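Long-range contacts in tricorn protease (Thermoplasma acidophilum, PDB 1K32), which hydrolyses peptide bonds as a serine protease and probably degrades further the oligopeptides that the proteasome releases: residues R164-N169 / Y1009-Y1014; G185-E190 / T204-P209; T134-V139 / G152-I157. One frame throughout, in Å; residues are numbered along the deposited sequence.

Contact 1: R164-N169 / Y1009-Y1014; sequences RVIGRN and YAPHDY
The guanidinium of Arg168 presents an edge, not a face, to Tyr1009: the carbonyl oxygen of Tyr1009 lies close to the guanidinium plane and takes N-H groups from both terminal nitrogens. NH1 also comes to the ring edge of Tyr1014, and one face of that ring carries CE1 of Tyr1009, 3.2 Å above the plane and over the centre. Here a strand of a beta-propeller blade docks on the start of helix 1011-1015, near the C-terminal end of the chain. The two bonds of the grip are unequal. NH1 approaches Tyr1009 O in the carbonyl plane at 2.8 Å with an N-H...O angle of 154°, whereas NH2 reaches the same oxygen from above that plane at 3.2 Å. An extended chain from CG to NE carries the guanidinium this far from the strand, and Trp188 of the adjacent strand adds a cation-pi contact. A leucine in place of Arg168 would probably leave Tyr1009 O without either donor and Trp188 without its cation, with the helix start less firmly tied to the blade. Pro1011, the first residue of the helix, touches both Arg168 and Ile166: its CD lies 3.7 Å from NH1 of Arg168, and its CB is 4.1 Å from CD1 of Ile166. Within the helix start, Asp1013 OD1 accepts the N-H of the N-cap residue Ala1010 at 2.8 Å through its anti lone pair.

Contact 2: G185-E190 / T204-P209; sequences GKIWIE and THVSSP
Gly185 and His205 meet where one blade of the beta-propeller hands over to the next, and the imidazole can be followed outward atom by atom. CB of His205 points away from the strand, but CG is anti to the backbone N (chi1 173°), and this turn swings the ring back toward Gly185. CG passes 3.9 Å from the N of Gly185. ND1 then accepts the N-H of Gly185 at 2.8 Å with an N-H...N angle of 159°, the donor tilted modestly from the ring plane. CE1 follows at 3.4 Å from the same nitrogen, and at the far side of the ring NE2 is hydrogen-bonded to the carbonyl oxygen of Phe171. With ND1 accepting and NE2 facing a carbonyl, the ring is probably neutral with its proton on NE2, and its rotation is fixed from two sides.

The backbones draw so close here that, with the main chain as it stands, a CB on Gly185 would run into Val206 O. That buried oxygen has no conventional donor and receives only the CA-H of Gly185, at 3.4 Å, while Val206 N makes a weak, long bond to Gly185 O. Farther along, the contact is purely apolar: CD1 of Ile187 packs 3.8 Å from CB of Pro209 and 4.2 Å from CG1 of Val206. Ile187 thereby stands between two sheets, with Val165 of strand 163-168 and Val200 of strand 195-200 beside it in its own blade, and Ile216 of strand 215-220 touching both it and Pro209 from the next.

Contact 3: T134-V139 / G152-I157; sequences TCLYRV and GPATHI
At Thr134, chi1 of 53° sets OG1 between the backbone N and the carbonyl carbon, placing the hydroxyl 3.2 Å from Ala154 O; at Leu136, CG lies anti to the carbonyl carbon (chi1 -60°), which lays both methyls beside Ala154. Water 1 joins OG1 of Thr134 to OG1 of Thr155. The backbone tie is plainer: Ala154 N donates to Thr134 O at 3.0 Å, almost straight at 171°. The carbonyl oxygens of Thr134 and Ala154, both acceptors, lie 3.0 Å apart with no bond between them; Ser123 OG is hydrogen-bonded to Ala154 O and, weakly, to Thr134 O. Where the two segments lie too far apart for a direct bond, with Leu136 N 4.4 Å from Gly152 O, water 2 bridges them, accepting from Leu136 N and donating to Gly152 O at 2.8 Å. The apolar part rests on CD1 of Leu136, 3.8 Å from CB of Ala154 and 4.0 Å from CD1 of Ile157, whose side chain crosses it obliquely. Next to this patch Thr155 and His156 form a classic beta bulge opposite Gly167. The whole belongs to the seam between consecutive four-stranded blades of a beta-propeller, strand 135-140 lying in one blade and strand 156-160 opening the next.

How the contacts relate
The three contacts converge on one propeller blade, the sheet of strands 156-160, 163-168, 186-192 and 195-200. Contact 3 joins it to the preceding blade, contact 2 to the following one, and contact 1 to helix 1011-1015, near the end of the chain. The centres of contact 1 and contact 2 are about 10 Å apart, those of contact 1 and contact 3 about 9 Å. Strand 163-168 links them: Gly167 N lies 2.8 Å from His156 O in contact 3, and a salt bridge of 2.7 Å runs from Arg164 NH2 to Glu190 OE2 in contact 2. Trp188 CE3 packs 3.5 Å from Pro1011 CD, which also joins contacts 1 and 2. All three read as structural packing of the propeller.

Contact 1: R164-N169 / Y1009-Y1014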
# COMPACT_ATOMS: atom_id res chain seq x y z
N ARG A 164 23.69 -74.00 23.03
CA ARG A 164 22.70 -72.95 22.89
C ARG A 164 21.37 -73.46 22.33
O ARG A 164 21.35 -74.24 21.38
CB ARG A 164 23.24 -71.85 21.97
CG ARG A 164 24.66 -71.37 22.33
CD ARG A 164 25.00 -70.05 21.63
NE ARG A 164 26.28 -70.06 20.94
CZ ARG A 164 26.66 -70.98 20.07
NH1 ARG A 164 27.84 -70.92 19.47
NH2 ARG A 164 25.84 -71.99 19.80
N VAL A 165 20.28 -73.02 22.94
CA VAL A 165 18.93 -73.39 22.49
C VAL A 165 18.32 -72.08 21.98
O VAL A 165 18.28 -71.08 22.69
CB VAL A 165 18.06 -73.95 23.63
CG1 VAL A 165 16.71 -74.41 23.07
CG2 VAL A 165 18.76 -75.11 24.31
N ILE A 166 17.85 -72.10 20.74
CA ILE A 166 17.32 -70.89 20.16
C ILE A 166 15.85 -70.94 19.82
O ILE A 166 15.37 -71.85 19.14
CB ILE A 166 18.14 -70.49 18.91
CG1 ILE A 166 19.57 -70.15 19.37
CG2 ILE A 166 17.48 -69.34 18.17
CD1 ILE A 166 20.57 -69.95 18.27
N GLY A 167 15.12 -69.96 20.34
CA GLY A 167 13.71 -69.85 20.08
C GLY A 167 13.53 -68.77 19.03
O GLY A 167 13.97 -67.63 19.21
N ARG A 168 12.90 -69.14 17.92
CA ARG A 168 12.64 -68.22 16.83
C ARG A 168 11.16 -67.88 16.81
O ARG A 168 10.33 -68.78 16.82
CB ARG A 168 13.01 -68.85 15.49
CG ARG A 168 14.50 -68.93 15.24
CD ARG A 168 14.81 -69.60 13.92
NE ARG A 168 16.17 -69.29 13.50
CZ ARG A 168 16.70 -69.61 12.32
NH1 ARG A 168 17.95 -69.24 12.05
NH2 ARG A 168 15.99 -70.29 11.41
N ASN A 169 10.85 -66.58 16.79
CA ASN A 169 9.47 -66.09 16.77
C ASN A 169 8.65 -66.62 17.93
O ASN A 169 7.43 -66.74 17.85
CB ASN A 169 8.79 -66.50 15.46
CG ASN A 169 9.65 -66.20 14.26
OD1 ASN A 169 9.93 -67.08 13.45
ND2 ASN A 169 10.07 -64.96 14.13
N TYR A 1009 17.43 -71.10 6.66
CA TYR A 1009 18.52 -70.18 6.94
C TYR A 1009 18.81 -70.50 8.41
O TYR A 1009 18.31 -69.84 9.31
CB TYR A 1009 18.06 -68.74 6.78
CG TYR A 1009 19.17 -67.73 6.56
CD1 TYR A 1009 20.39 -67.84 7.23
CD2 TYR A 1009 18.98 -66.64 5.71
CE1 TYR A 1009 21.39 -66.87 7.07
CE2 TYR A 1009 19.97 -65.68 5.54
CZ TYR A 1009 21.16 -65.80 6.22
OH TYR A 1009 22.11 -64.82 6.05
N ALA A 1010 19.62 -71.54 8.64
CA ALA A 1010 19.96 -71.99 9.98
C ALA A 1010 20.88 -71.05 10.77
O ALA A 1010 21.57 -70.22 10.19
CB ALA A 1010 20.57 -73.36 9.90
N PRO A 1011 20.91 -71.20 12.11
CA PRO A 1011 21.76 -70.35 12.94
C PRO A 1011 23.22 -70.45 12.52
O PRO A 1011 23.92 -69.45 12.47
CB PRO A 1011 21.52 -70.90 14.35
CG PRO A 1011 20.10 -71.37 14.28
CD PRO A 1011 20.09 -72.09 12.95
N HIS A 1012 23.67 -71.66 12.19
CA HIS A 1012 25.06 -71.84 11.78
C HIS A 1012 25.34 -71.17 10.44
O HIS A 1012 26.50 -70.90 10.11
CB HIS A 1012 25.43 -73.34 11.75
CG HIS A 1012 24.42 -74.22 11.09
ND1 HIS A 1012 24.29 -74.33 9.72
CD2 HIS A 1012 23.49 -75.06 11.62
CE1 HIS A 1012 23.33 -75.20 9.44
NE2 HIS A 1012 22.83 -75.65 10.57
N ASP A 1013 24.29 -70.89 9.68
CA ASP A 1013 24.47 -70.20 8.40
C ASP A 1013 24.82 -68.75 8.73
O ASP A 1013 25.72 -68.17 8.13
CB ASP A 1013 23.18 -70.25 7.57
CG ASP A 1013 22.95 -71.62 6.95
OD1 ASP A 1013 21.81 -72.14 7.01
OD2 ASP A 1013 23.91 -72.18 6.39
N TYR A 1014 24.11 -68.18 9.70
CA TYR A 1014 24.39 -66.81 10.12
C TYR A 1014 25.78 -66.74 10.75
O TYR A 1014 26.50 -65.78 10.55
CB TYR A 1014 23.37 -66.32 11.14
CG TYR A 1014 22.00 -66.05 10.56
CD1 TYR A 1014 20.98 -66.99 10.65
CD2 TYR A 1014 21.73 -64.85 9.91
CE1 TYR A 1014 19.72 -66.74 10.12
CE2 TYR A 1014 20.47 -64.58 9.37
CZ TYR A 1014 19.48 -65.53 9.49
OH TYR A 1014 18.24 -65.26 8.99

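Contact 2: G185-E190 / T204-P209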
# COMPACT_ATOMS: atom_id res chain seq x y z
N GLY A 185 6.39 -69.93 16.06
CA GLY A 185 7.56 -70.14 16.91
C GLY A 185 8.15 -71.53 16.77
O GLY A 185 7.42 -72.52 16.84
N LYS A 186 9.46 -71.60 16.57
CA LYS A 186 10.17 -72.87 16.41
C LYS A 186 11.43 -72.86 17.28
O LYS A 186 11.97 -71.80 17.61
CB LYS A 186 10.55 -73.08 14.94
CG LYS A 186 9.38 -73.12 13.96
CD LYS A 186 9.87 -73.28 12.52
CE LYS A 186 8.71 -73.39 11.54
NZ LYS A 186 9.12 -73.81 10.17
N ILE A 187 11.92 -74.04 17.63
CA ILE A 187 13.10 -74.12 18.47
C ILE A 187 14.23 -74.91 17.83
O ILE A 187 14.02 -75.95 17.21
CB ILE A 187 12.77 -74.77 19.84
CG1 ILE A 187 11.62 -74.00 20.52
CG2 ILE A 187 14.01 -74.78 20.73
CD1 ILE A 187 11.23 -74.54 21.87
N TRP A 188 15.44 -74.38 17.97
CA TRP A 188 16.63 -75.03 17.43
C TRP A 188 17.58 -75.28 18.58
O TRP A 188 17.54 -74.57 19.58
CB TRP A 188 17.33 -74.14 16.41
CG TRP A 188 16.62 -73.94 15.10
CD1 TRP A 188 15.43 -73.30 14.91
CD2 TRP A 188 17.09 -74.32 13.80
NE1 TRP A 188 15.13 -73.26 13.56
CE2 TRP A 188 16.13 -73.87 12.86
CE3 TRP A 188 18.23 -75.00 13.34
CZ2 TRP A 188 16.28 -74.08 11.48
CZ3 TRP A 188 18.37 -75.21 11.97
CH2 TRP A 188 17.40 -74.74 11.05
N ILE A 189 18.45 -76.28 18.45
CA ILE A 189 19.42 -76.59 19.49
C ILE A 189 20.78 -76.91 18.88
O ILE A 189 20.88 -77.53 17.82
CB ILE A 189 18.95 -77.76 20.37
CG1 ILE A 189 19.85 -77.87 21.60
CG2 ILE A 189 18.99 -79.06 19.60
CD1 ILE A 189 19.27 -78.74 22.69
N GLU A 190 21.84 -76.48 19.56
CA GLU A 190 23.19 -76.72 19.08
C GLU A 190 23.52 -78.18 19.36
O GLU A 190 23.21 -78.69 20.43
CB GLU A 190 24.15 -75.80 19.83
CG GLU A 190 25.52 -75.64 19.20
CD GLU A 190 26.41 -74.69 19.98
OE1 GLU A 190 27.47 -74.29 19.47
OE2 GLU A 190 26.05 -74.35 21.13
N THR A 204 1.33 -75.81 15.06
CA THR A 204 0.94 -74.57 15.73
C THR A 204 2.14 -73.79 16.28
O THR A 204 3.27 -74.26 16.27
CB THR A 204 -0.06 -74.84 16.89
OG1 THR A 204 0.54 -75.71 17.86
CG2 THR A 204 -1.34 -75.51 16.35
N HIS A 205 1.86 -72.59 16.77
CA HIS A 205 2.85 -71.66 17.31
C HIS A 205 3.36 -72.01 18.71
O HIS A 205 2.58 -72.23 19.62
CB HIS A 205 2.23 -70.27 17.33
CG HIS A 205 3.07 -69.24 18.01
ND1 HIS A 205 4.29 -68.82 17.51
CD2 HIS A 205 2.85 -68.49 19.12
CE1 HIS A 205 4.77 -67.86 18.27
NE2 HIS A 205 3.91 -67.64 19.25
N VAL A 206 4.67 -72.04 18.87
CA VAL A 206 5.26 -72.34 20.16
C VAL A 206 5.76 -71.03 20.76
O VAL A 206 6.45 -70.27 20.08
CB VAL A 206 6.44 -73.32 20.02
CG1 VAL A 206 7.17 -73.47 21.34
CG2 VAL A 206 5.92 -74.66 19.54
N SER A 207 5.42 -70.79 22.02
CA SER A 207 5.82 -69.56 22.68
C SER A 207 6.40 -69.79 24.07
O SER A 207 6.20 -70.84 24.68
CB SER A 207 4.61 -68.64 22.79
OG SER A 207 3.61 -69.24 23.59
N SER A 208 7.13 -68.80 24.56
CA SER A 208 7.71 -68.83 25.90
C SER A 208 8.41 -70.11 26.34
O SER A 208 8.02 -70.73 27.33
CB SER A 208 6.64 -68.48 26.92
OG SER A 208 6.08 -67.22 26.61
N PRO A 209 9.45 -70.52 25.61
CA PRO A 209 10.14 -71.74 26.00
C PRO A 209 11.01 -71.55 27.25
O PRO A 209 11.59 -70.50 27.47
CB PRO A 209 10.96 -72.08 24.76
CG PRO A 209 11.32 -70.68 24.24
CD PRO A 209 9.99 -69.97 24.35

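Contact 3: T134-V139 / G152-I157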
# COMPACT_ATOMS: atom_id res chain seq x y z
N THR A 134 15.53 -59.34 14.74
CA THR A 134 15.80 -59.06 16.15
C THR A 134 16.99 -59.92 16.52
O THR A 134 16.83 -61.04 17.02
CB THR A 134 14.59 -59.39 17.03
OG1 THR A 134 14.17 -60.74 16.79
CG2 THR A 134 13.44 -58.44 16.72
N CYS A 135 18.18 -59.40 16.24
CA CYS A 135 19.43 -60.10 16.49
C CYS A 135 19.81 -60.17 17.96
O CYS A 135 19.37 -59.36 18.76
CB CYS A 135 20.55 -59.43 15.68
SG CYS A 135 20.26 -59.54 13.90
N LEU A 136 20.64 -61.16 18.30
CA LEU A 136 21.11 -61.37 19.67
C LEU A 136 22.46 -60.70 19.94
O LEU A 136 23.37 -60.76 19.11
CB LEU A 136 21.25 -62.86 19.97
CG LEU A 136 19.97 -63.68 19.85
CD1 LEU A 136 20.27 -65.14 20.12
CD2 LEU A 136 18.93 -63.14 20.83
N TYR A 137 22.58 -60.07 21.11
CA TYR A 137 23.81 -59.40 21.51
C TYR A 137 24.06 -59.64 23.00
O TYR A 137 23.12 -59.66 23.80
CB TYR A 137 23.70 -57.89 21.30
CG TYR A 137 23.40 -57.44 19.89
CD1 TYR A 137 24.42 -56.98 19.05
CD2 TYR A 137 22.09 -57.47 19.39
CE1 TYR A 137 24.14 -56.54 17.76
CE2 TYR A 137 21.81 -57.04 18.10
CZ TYR A 137 22.84 -56.57 17.29
OH TYR A 137 22.56 -56.12 16.03
N ARG A 138 25.32 -59.85 23.37
CA ARG A 138 25.65 -60.01 24.78
C ARG A 138 25.91 -58.58 25.24
O ARG A 138 26.62 -57.84 24.57
CB ARG A 138 26.92 -60.83 24.98
CG ARG A 138 27.35 -60.84 26.44
CD ARG A 138 28.47 -61.82 26.75
NE ARG A 138 29.72 -61.48 26.07
CZ ARG A 138 30.07 -61.97 24.89
NH1 ARG A 138 31.21 -61.61 24.33
NH2 ARG A 138 29.27 -62.82 24.27
N VAL A 139 25.32 -58.19 26.36
CA VAL A 139 25.51 -56.83 26.85
C VAL A 139 26.75 -56.74 27.74
O VAL A 139 27.00 -57.63 28.57
CB VAL A 139 24.28 -56.36 27.66
CG1 VAL A 139 24.49 -54.91 28.11
CG2 VAL A 139 23.01 -56.49 26.81
N GLY A 152 21.56 -65.15 13.95
CA GLY A 152 20.38 -64.78 13.19
C GLY A 152 19.28 -64.25 14.10
O GLY A 152 19.48 -64.13 15.30
N PRO A 153 18.10 -63.91 13.55
CA PRO A 153 17.00 -63.39 14.38
C PRO A 153 16.54 -64.42 15.40
O PRO A 153 16.47 -65.61 15.10
CB PRO A 153 15.91 -63.05 13.36
CG PRO A 153 16.19 -64.00 12.23
CD PRO A 153 17.70 -63.97 12.13
N ALA A 154 16.26 -63.96 16.61
CA ALA A 154 15.79 -64.86 17.65
C ALA A 154 15.06 -64.08 18.73
O ALA A 154 15.25 -62.86 18.88
CB ALA A 154 16.96 -65.63 18.26
N THR A 155 14.22 -64.79 19.46
CA THR A 155 13.44 -64.19 20.53
C THR A 155 14.00 -64.64 21.87
O THR A 155 14.16 -63.85 22.79
CB THR A 155 11.96 -64.62 20.42
OG1 THR A 155 11.45 -64.25 19.13
CG2 THR A 155 11.14 -63.95 21.50
N HIS A 156 14.27 -65.94 21.98
CA HIS A 156 14.80 -66.51 23.20
C HIS A 156 16.06 -67.34 22.97
O HIS A 156 16.22 -67.97 21.92
CB HIS A 156 13.78 -67.42 23.89
CG HIS A 156 12.49 -66.74 24.26
ND1 HIS A 156 11.43 -66.64 23.39
CD2 HIS A 156 12.09 -66.17 25.42
CE1 HIS A 156 10.43 -66.03 24.00
NE2 HIS A 156 10.80 -65.74 25.23
N ILE A 157 16.95 -67.33 23.95
CA ILE A 157 18.13 -68.15 23.89
C ILE A 157 18.33 -68.75 25.28
O ILE A 157 18.33 -68.04 26.28
CB ILE A 157 19.42 -67.38 23.49
CG1 ILE A 157 20.60 -68.36 23.48
CG2 ILE A 157 19.70 -66.24 24.47
CD1 ILE A 157 21.78 -67.89 22.67
O HOH W 1 11.77 -61.70 18.38
O HOH W 2 21.81 -63.24 16.57